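Local coordinates for probable amino acid aminotransferase (Mycobacterium tuberculosis, PDB 6Q1S), which belongs to the class IV aminotransferase family and binds 4'-deoxy-4'-aminopyridoxal-5'-phosphate and 2-oxoglutaric acid side by side in one pocket, at residues B[186-191]-B[250-255]; B[120-125]-B[256-261]. All blocks are in the same frame, centred on the assembly; numbering follows the deposited sequence.

Contact 1: residues B[186-191]-B[250-255]; sequences PRSTVV and IWLVSS. With PMP (4'-deoxy-4'-aminopyridoxal-5'-phosphate), chain G; AKG (2-oxoglutaric acid), chain H.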
loop_
_atom_site.group_PDB
_atom_site.type_symbol
_atom_site.label_atom_id
_atom_site.label_comp_id
_atom_site.label_asym_id
_atom_site.label_seq_id
_atom_site.Cartn_x
_atom_site.Cartn_y
_atom_site.Cartn_z
ATOM N N PRO B 186 8.751 1.424 10.295
ATOM C CA PRO B 186 7.842 0.783 9.330
ATOM C C PRO B 186 6.917 -0.245 9.960
ATOM O O PRO B 186 5.941 -0.654 9.318
ATOM C CB PRO B 186 8.798 0.133 8.321
ATOM C CG PRO B 186 10.082 -0.033 9.072
ATOM C CD PRO B 186 10.166 1.146 9.992
ATOM N N ARG B 187 7.198 -0.679 11.195
ATOM C CA ARG B 187 6.329 -1.636 11.870
ATOM C C ARG B 187 6.334 -1.439 13.384
ATOM O O ARG B 187 5.986 -2.374 14.115
ATOM C CB ARG B 187 6.749 -3.073 11.529
ATOM C CG ARG B 187 8.177 -3.415 11.929
ATOM C CD ARG B 187 8.529 -4.841 11.544
ATOM N NE ARG B 187 9.947 -5.136 11.725
ATOM C CZ ARG B 187 10.581 -6.145 11.134
ATOM N NH1 ARG B 187 9.920 -6.963 10.326
ATOM N NH2 ARG B 187 11.875 -6.338 11.353
ATOM N N SER B 188 6.704 -0.258 13.876
ATOM C CA SER B 188 6.851 -0.058 15.310
ATOM C C SER B 188 6.756 1.426 15.633
ATOM O O SER B 188 6.766 2.283 14.746
ATOM C CB SER B 188 8.180 -0.632 15.809
ATOM O OG SER B 188 9.241 -0.262 14.944
ATOM N N THR B 189 6.664 1.712 16.929
ATOM C CA THR B 189 6.599 3.065 17.460
ATOM C C THR B 189 7.917 3.405 18.138
ATOM O O THR B 189 8.480 2.584 18.868
ATOM C CB THR B 189 5.442 3.207 18.457
ATOM O OG1 THR B 189 4.201 2.929 17.795
ATOM C CG2 THR B 189 5.398 4.611 19.042
ATOM N N VAL B 190 8.410 4.615 17.890
ATOM C CA VAL B 190 9.686 5.062 18.436
ATOM C C VAL B 190 9.448 5.676 19.809
ATOM O O VAL B 190 8.699 6.649 19.945
ATOM C CB VAL B 190 10.373 6.064 17.498
ATOM C CG1 VAL B 190 11.664 6.570 18.124
ATOM C CG2 VAL B 190 10.653 5.418 16.153
ATOM N N VAL B 191 10.075 5.097 20.829
ATOM C CA VAL B 191 10.054 5.627 22.187
ATOM C C VAL B 191 11.494 5.771 22.652
ATOM O O VAL B 191 12.294 4.839 22.501
ATOM C CB VAL B 191 9.258 4.724 23.148
ATOM C CG1 VAL B 191 9.356 5.247 24.571
ATOM C CG2 VAL B 191 7.807 4.637 22.713
ATOM N N ILE B 250 16.659 3.810 22.969
ATOM C CA ILE B 250 15.668 3.885 21.904
ATOM C C ILE B 250 15.057 2.503 21.758
ATOM O O ILE B 250 15.772 1.496 21.774
ATOM C CB ILE B 250 16.268 4.348 20.559
ATOM C CG1 ILE B 250 17.170 5.569 20.743
ATOM C CG2 ILE B 250 15.163 4.652 19.557
ATOM C CD1 ILE B 250 17.933 5.927 19.481
ATOM N N TRP B 251 13.738 2.453 21.613
ATOM C CA TRP B 251 13.033 1.195 21.432
ATOM C C TRP B 251 12.053 1.315 20.281
ATOM O O TRP B 251 11.436 2.366 20.082
ATOM C CB TRP B 251 12.280 0.784 22.696
ATOM C CG TRP B 251 13.166 0.576 23.870
ATOM C CD1 TRP B 251 13.727 -0.595 24.280
ATOM C CD2 TRP B 251 13.603 1.576 24.792
ATOM N NE1 TRP B 251 14.485 -0.388 25.405
ATOM C CE2 TRP B 251 14.426 0.939 25.741
ATOM C CE3 TRP B 251 13.377 2.951 24.910
ATOM C CZ2 TRP B 251 15.022 1.627 26.792
ATOM C CZ3 TRP B 251 13.967 3.630 25.951
ATOM C CH2 TRP B 251 14.782 2.970 26.880
ATOM N N LEU B 252 11.920 0.232 19.529
ATOM C CA LEU B 252 10.909 0.113 18.487
ATOM C C LEU B 252 9.788 -0.731 19.079
ATOM O O LEU B 252 9.906 -1.954 19.195
ATOM C CB LEU B 252 11.503 -0.499 17.225
ATOM C CG LEU B 252 12.635 0.357 16.655
ATOM C CD1 LEU B 252 13.313 -0.353 15.513
ATOM C CD2 LEU B 252 12.105 1.712 16.209
ATOM N N VAL B 253 8.708 -0.067 19.475
ATOM C CA VAL B 253 7.627 -0.690 20.225
ATOM C C VAL B 253 6.495 -1.066 19.280
ATOM O O VAL B 253 6.114 -0.282 18.402
ATOM C CB VAL B 253 7.135 0.255 21.337
ATOM C CG1 VAL B 253 6.232 -0.477 22.298
ATOM C CG2 VAL B 253 8.322 0.861 22.074
ATOM N N SER B 254 5.943 -2.260 19.473
ATOM C CA SER B 254 4.848 -2.760 18.654
ATOM C C SER B 254 4.131 -3.852 19.440
ATOM O O SER B 254 4.546 -4.225 20.540
ATOM C CB SER B 254 5.344 -3.270 17.298
ATOM O OG SER B 254 6.183 -4.403 17.446
ATOM N N SER B 255 3.044 -4.368 18.863
ATOM C CA SER B 255 2.183 -5.284 19.602
ATOM C C SER B 255 2.792 -6.677 19.729
ATOM O O SER B 255 2.661 -7.317 20.777
ATOM C CB SER B 255 0.812 -5.370 18.934
ATOM O OG SER B 255 0.114 -4.142 19.042
HETATM N N1 PMP G . 3.703 2.014 13.283
HETATM C C2 PMP G . 3.406 1.210 12.235
HETATM C C2A PMP G . 3.537 1.729 10.826
HETATM C C3 PMP G . 2.950 -0.184 12.467
HETATM O O3 PMP G . 2.646 -1.011 11.430
HETATM C C4 PMP G . 2.841 -0.641 13.870
HETATM C C4A PMP G . 2.387 -2.040 14.211
HETATM N N4A PMP G . 3.340 -3.014 13.650
HETATM C C5 PMP G . 3.195 0.337 14.927
HETATM C C6 PMP G . 3.607 1.616 14.564
HETATM C C5A PMP G . 3.106 -0.056 16.386
HETATM O O4P PMP G . 1.742 -0.281 16.735
HETATM P P PMP G . 1.351 -1.361 17.864
HETATM O O1P PMP G . 1.841 -2.717 17.418
HETATM O O2P PMP G . 2.014 -0.968 19.164
HETATM O O3P PMP G . -0.149 -1.382 18.031
HETATM C C1 AKG H . 6.027 -7.164 13.809
HETATM O O1 AKG H . 7.231 -7.299 13.505
HETATM O O2 AKG H . 5.610 -7.375 14.970
HETATM C C2 AKG H . 5.076 -6.746 12.782
HETATM O O5 AKG H . 4.383 -5.756 12.959
HETATM C C3 AKG H . 4.959 -7.536 11.499
HETATM C C4 AKG H . 5.936 -6.979 10.470
HETATM C C5 AKG H . 6.680 -8.108 9.800
HETATM O O3 AKG H . 6.328 -9.281 10.050
HETATM O O4 AKG H . 7.622 -7.829 9.027
HETATM O O HOH W 1 3.717 1.089 20.340
#

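Contact 2: residues B[120-125]-B[256-261]; sequences GARRDG and MTLAAR. With AKG (2-oxoglutaric acid), chain H.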
loop_
_atom_site.group_PDB
_atom_site.type_symbol
_atom_site.label_atom_id
_atom_site.label_comp_id
_atom_site.label_asym_id
_atom_site.label_seq_id
_atom_site.Cartn_x
_atom_site.Cartn_y
_atom_site.Cartn_z
ATOM N N GLY B 120 14.712 -12.789 19.248
ATOM C CA GLY B 120 16.007 -12.136 19.171
ATOM C C GLY B 120 15.915 -10.637 19.382
ATOM O O GLY B 120 16.769 -10.040 20.043
ATOM N N ALA B 121 14.876 -10.009 18.827
ATOM C CA ALA B 121 14.714 -8.567 18.981
ATOM C C ALA B 121 14.437 -8.190 20.431
ATOM O O ALA B 121 14.937 -7.171 20.920
ATOM C CB ALA B 121 13.596 -8.065 18.070
ATOM N N ARG B 122 13.634 -8.992 21.132
ATOM C CA ARG B 122 13.376 -8.732 22.545
ATOM C C ARG B 122 14.636 -8.933 23.376
ATOM O O ARG B 122 14.987 -8.091 24.212
ATOM C CB ARG B 122 12.259 -9.642 23.052
ATOM C CG ARG B 122 10.910 -9.426 22.395
ATOM C CD ARG B 122 9.839 -10.233 23.109
ATOM N NE ARG B 122 8.595 -10.304 22.346
ATOM C CZ ARG B 122 7.616 -11.165 22.600
ATOM N NH1 ARG B 122 7.736 -12.031 23.597
ATOM N NH2 ARG B 122 6.517 -11.163 21.857
ATOM N N ARG B 123 15.330 -10.050 23.158
ATOM C CA ARG B 123 16.485 -10.403 23.976
ATOM C C ARG B 123 17.717 -9.591 23.596
ATOM O O ARG B 123 18.403 -9.045 24.468
ATOM C CB ARG B 123 16.776 -11.897 23.844
ATOM C CG ARG B 123 17.792 -12.433 24.833
ATOM C CD ARG B 123 18.293 -13.772 24.341
ATOM N NE ARG B 123 18.551 -13.720 22.904
ATOM C CZ ARG B 123 18.631 -14.786 22.115
ATOM N NH1 ARG B 123 18.471 -16.002 22.621
ATOM N NH2 ARG B 123 18.864 -14.635 20.818
ATOM N N ASP B 124 18.014 -9.502 22.301
ATOM C CA ASP B 124 19.270 -8.920 21.846
ATOM C C ASP B 124 19.139 -7.473 21.394
ATOM O O ASP B 124 20.113 -6.719 21.489
ATOM C CB ASP B 124 19.849 -9.752 20.697
ATOM C CG ASP B 124 20.071 -11.200 21.085
ATOM O OD1 ASP B 124 20.345 -11.462 22.276
ATOM O OD2 ASP B 124 19.974 -12.076 20.200
ATOM N N GLY B 125 17.975 -7.069 20.910
ATOM C CA GLY B 125 17.830 -5.752 20.331
ATOM C C GLY B 125 18.059 -5.784 18.838
ATOM O O GLY B 125 18.170 -6.844 18.212
ATOM N N MET B 256 3.469 -7.159 18.687
ATOM C CA MET B 256 4.019 -8.512 18.712
ATOM C C MET B 256 5.477 -8.539 19.163
ATOM O O MET B 256 5.855 -9.372 19.993
ATOM C CB MET B 256 3.872 -9.162 17.332
ATOM C CG MET B 256 4.467 -10.556 17.234
ATOM S SD MET B 256 4.035 -11.396 15.696
ATOM C CE MET B 256 5.080 -10.532 14.529
ATOM N N THR B 257 6.310 -7.647 18.621
ATOM C CA THR B 257 7.713 -7.591 19.013
ATOM C C THR B 257 7.908 -6.954 20.385
ATOM O O THR B 257 8.974 -7.123 20.989
ATOM C CB THR B 257 8.518 -6.820 17.960
ATOM O OG1 THR B 257 8.120 -7.244 16.650
ATOM C CG2 THR B 257 10.011 -7.074 18.122
ATOM N N LEU B 258 6.895 -6.246 20.889
ATOM C CA LEU B 258 6.941 -5.561 22.178
ATOM C C LEU B 258 7.983 -4.449 22.180
ATOM O O LEU B 258 7.668 -3.312 21.823
ATOM C CB LEU B 258 7.193 -6.549 23.321
ATOM C CG LEU B 258 6.095 -7.598 23.522
ATOM C CD1 LEU B 258 6.250 -8.273 24.871
ATOM C CD2 LEU B 258 4.710 -6.979 23.383
ATOM N N ALA B 259 9.220 -4.746 22.569
ATOM C CA ALA B 259 10.240 -3.709 22.695
ATOM C C ALA B 259 11.579 -4.238 22.212
ATOM O O ALA B 259 12.118 -5.190 22.787
ATOM C CB ALA B 259 10.351 -3.218 24.142
ATOM N N ALA B 260 12.115 -3.613 21.167
ATOM C CA ALA B 260 13.432 -3.930 20.624
ATOM C C ALA B 260 14.296 -2.683 20.760
ATOM O O ALA B 260 14.103 -1.706 20.028
ATOM C CB ALA B 260 13.337 -4.381 19.167
ATOM N N ARG B 261 15.238 -2.711 21.698
ATOM C CA ARG B 261 16.112 -1.565 21.902
ATOM C C ARG B 261 17.061 -1.403 20.721
ATOM O O ARG B 261 17.582 -2.383 20.184
ATOM C CB ARG B 261 16.913 -1.711 23.193
ATOM C CG ARG B 261 17.483 -0.388 23.685
ATOM C CD ARG B 261 18.321 -0.549 24.935
ATOM N NE ARG B 261 19.436 -1.463 24.715
ATOM C CZ ARG B 261 20.653 -1.068 24.358
ATOM N NH1 ARG B 261 21.617 -1.958 24.173
ATOM N NH2 ARG B 261 20.902 0.224 24.188
HETATM C C1 AKG H . 6.027 -7.164 13.809
HETATM O O1 AKG H . 7.231 -7.299 13.505
HETATM O O2 AKG H . 5.610 -7.375 14.970
HETATM C C2 AKG H . 5.076 -6.746 12.782
HETATM O O5 AKG H . 4.383 -5.756 12.959
HETATM C C3 AKG H . 4.959 -7.536 11.499
HETATM C C4 AKG H . 5.936 -6.979 10.470
HETATM C C5 AKG H . 6.680 -8.108 9.800
HETATM O O3 AKG H . 6.328 -9.281 10.050
HETATM O O4 AKG H . 7.622 -7.829 9.027
#

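Contact 1: residues B[186-191]-B[250-255]
Thr-189 O receives the N-H of Val-253 at 2.7 Å, almost perfectly straight (179°) and on a lone pair of the carbonyl, while the CA-H of Leu-252 makes a second, softer approach to the same oxygen. This is an antiparallel ladder between strands 189-194 and 249-254, at the PMP-facing end of a mixed sheet in the class IV aminotransferase fold. Thr-189 N returns a bond to Val-253 O, and Val-191 and Trp-251 form the next hydrogen-bonded pair. Between them, Val-190 and Leu-252 are a non-hydrogen-bonded pair whose side chains lie side by side, CG2 of the valine 4.0 Å from CD2 of the leucine. Val-191 CG2 and Val-253 CG2 meet at 3.9 Å on the opposite face, where Trp-251 also turns the CE3 edge of its indole to Val-191 O and stacks its ring with Phe-279.

Beyond the Thr-189/Val-253 pair the same two segments line the pocket. Arg-187 O accepts a hydrogen bond from N4A of PMP at 2.8 Å. The Arg-187 chain is extended from CG to NE, and NH1 beyond it bonds AKG O4, in the guanidinium plane but bent (131°). Just past the other strand, Ser-255 OG donates to PMP O1P at 2.8 Å, supplemented by a weak bond from its own N; His-49 is a second partner of that hydroxyl. One water donates to PMP O2P and touches Thr-189 OG1 and Val-253 O weakly. Ser-188 holds OG between its backbone N and carbonyl carbon (chi1 45°), bringing it against Leu-252 CB at 3.2 Å.

Contact 2: residues B[120-125]-B[256-261]
The contact is a helix end laid against a strand and the turn that leads into it: the last turn of helix 116-123 rests on residues 256-261, where the chain of this class IV aminotransferase fold passes from beside AKG into strand 258-265. Three pieces of geometry support this. First, Arg-122 reaches from the helix to the turn. Its chain is extended from CG to NE, and NH2 meets Met-256 O at 2.7 Å in a bond that is close to straight (165°), within the guanidinium plane and nearly along the C=O axis. NE adds a weak bond to Thr-257 O, so the guanidinium edge follows two successive carbonyls. Leu-258 crosses it obliquely, CD1 lying over the centre of one guanidinium face, 3.9 Å from Arg-122 CZ. Glu-88 forms a salt bridge with the same NH2, which would offset the charge of Arg-39 close to NH1.

Second, Ala-121 CB touches two methyl groups, 3.7 Å from Thr-257 CG2 and 3.9 Å from Ala-260 CB, and Ala-121 O receives a CA-H contact from Ala-260. Third, Gly-125 is the first residue to leave helical angles, with phi at +93°, and its CA comes within 3.4 Å of Arg-261 O. The chain then enters strand 126-132, which pairs in parallel with strand 258-265 through the backbones of Val-126 and Arg-261.

The turn also faces AKG. Thr-257 OG1 donates to AKG O2 at 3.0 Å, and the bend at chi3 of Met-256 (74°) sets its CE 3.2 Å from AKG O2.

How the contacts relate
Contact 1 is nested inside the chain loop that contact 2 closes, and their centres are about 10 Å apart. Strands 249-254 and 258-265 follow one another in sequence and are neighbours in the same sheet, where Leu-252 N lies 3.0 Å from Ala-260 O, a probable hydrogen bond. Val-253 CG1 packs 3.2 Å from Leu-258 O, and Trp-251 NE1 lies 3.5 Å from Arg-261 CG. The hydrogen bonds to AKG are divided: Arg-187 NH1 of contact 1 takes the C5 carboxylate, Thr-257 OG1 of contact 2 the C1 carboxylate. Of the two contacts, contact 1 is the one that hydrogen-bonds PMP, the Met-256 side chain staying about 7 Å away from PMP.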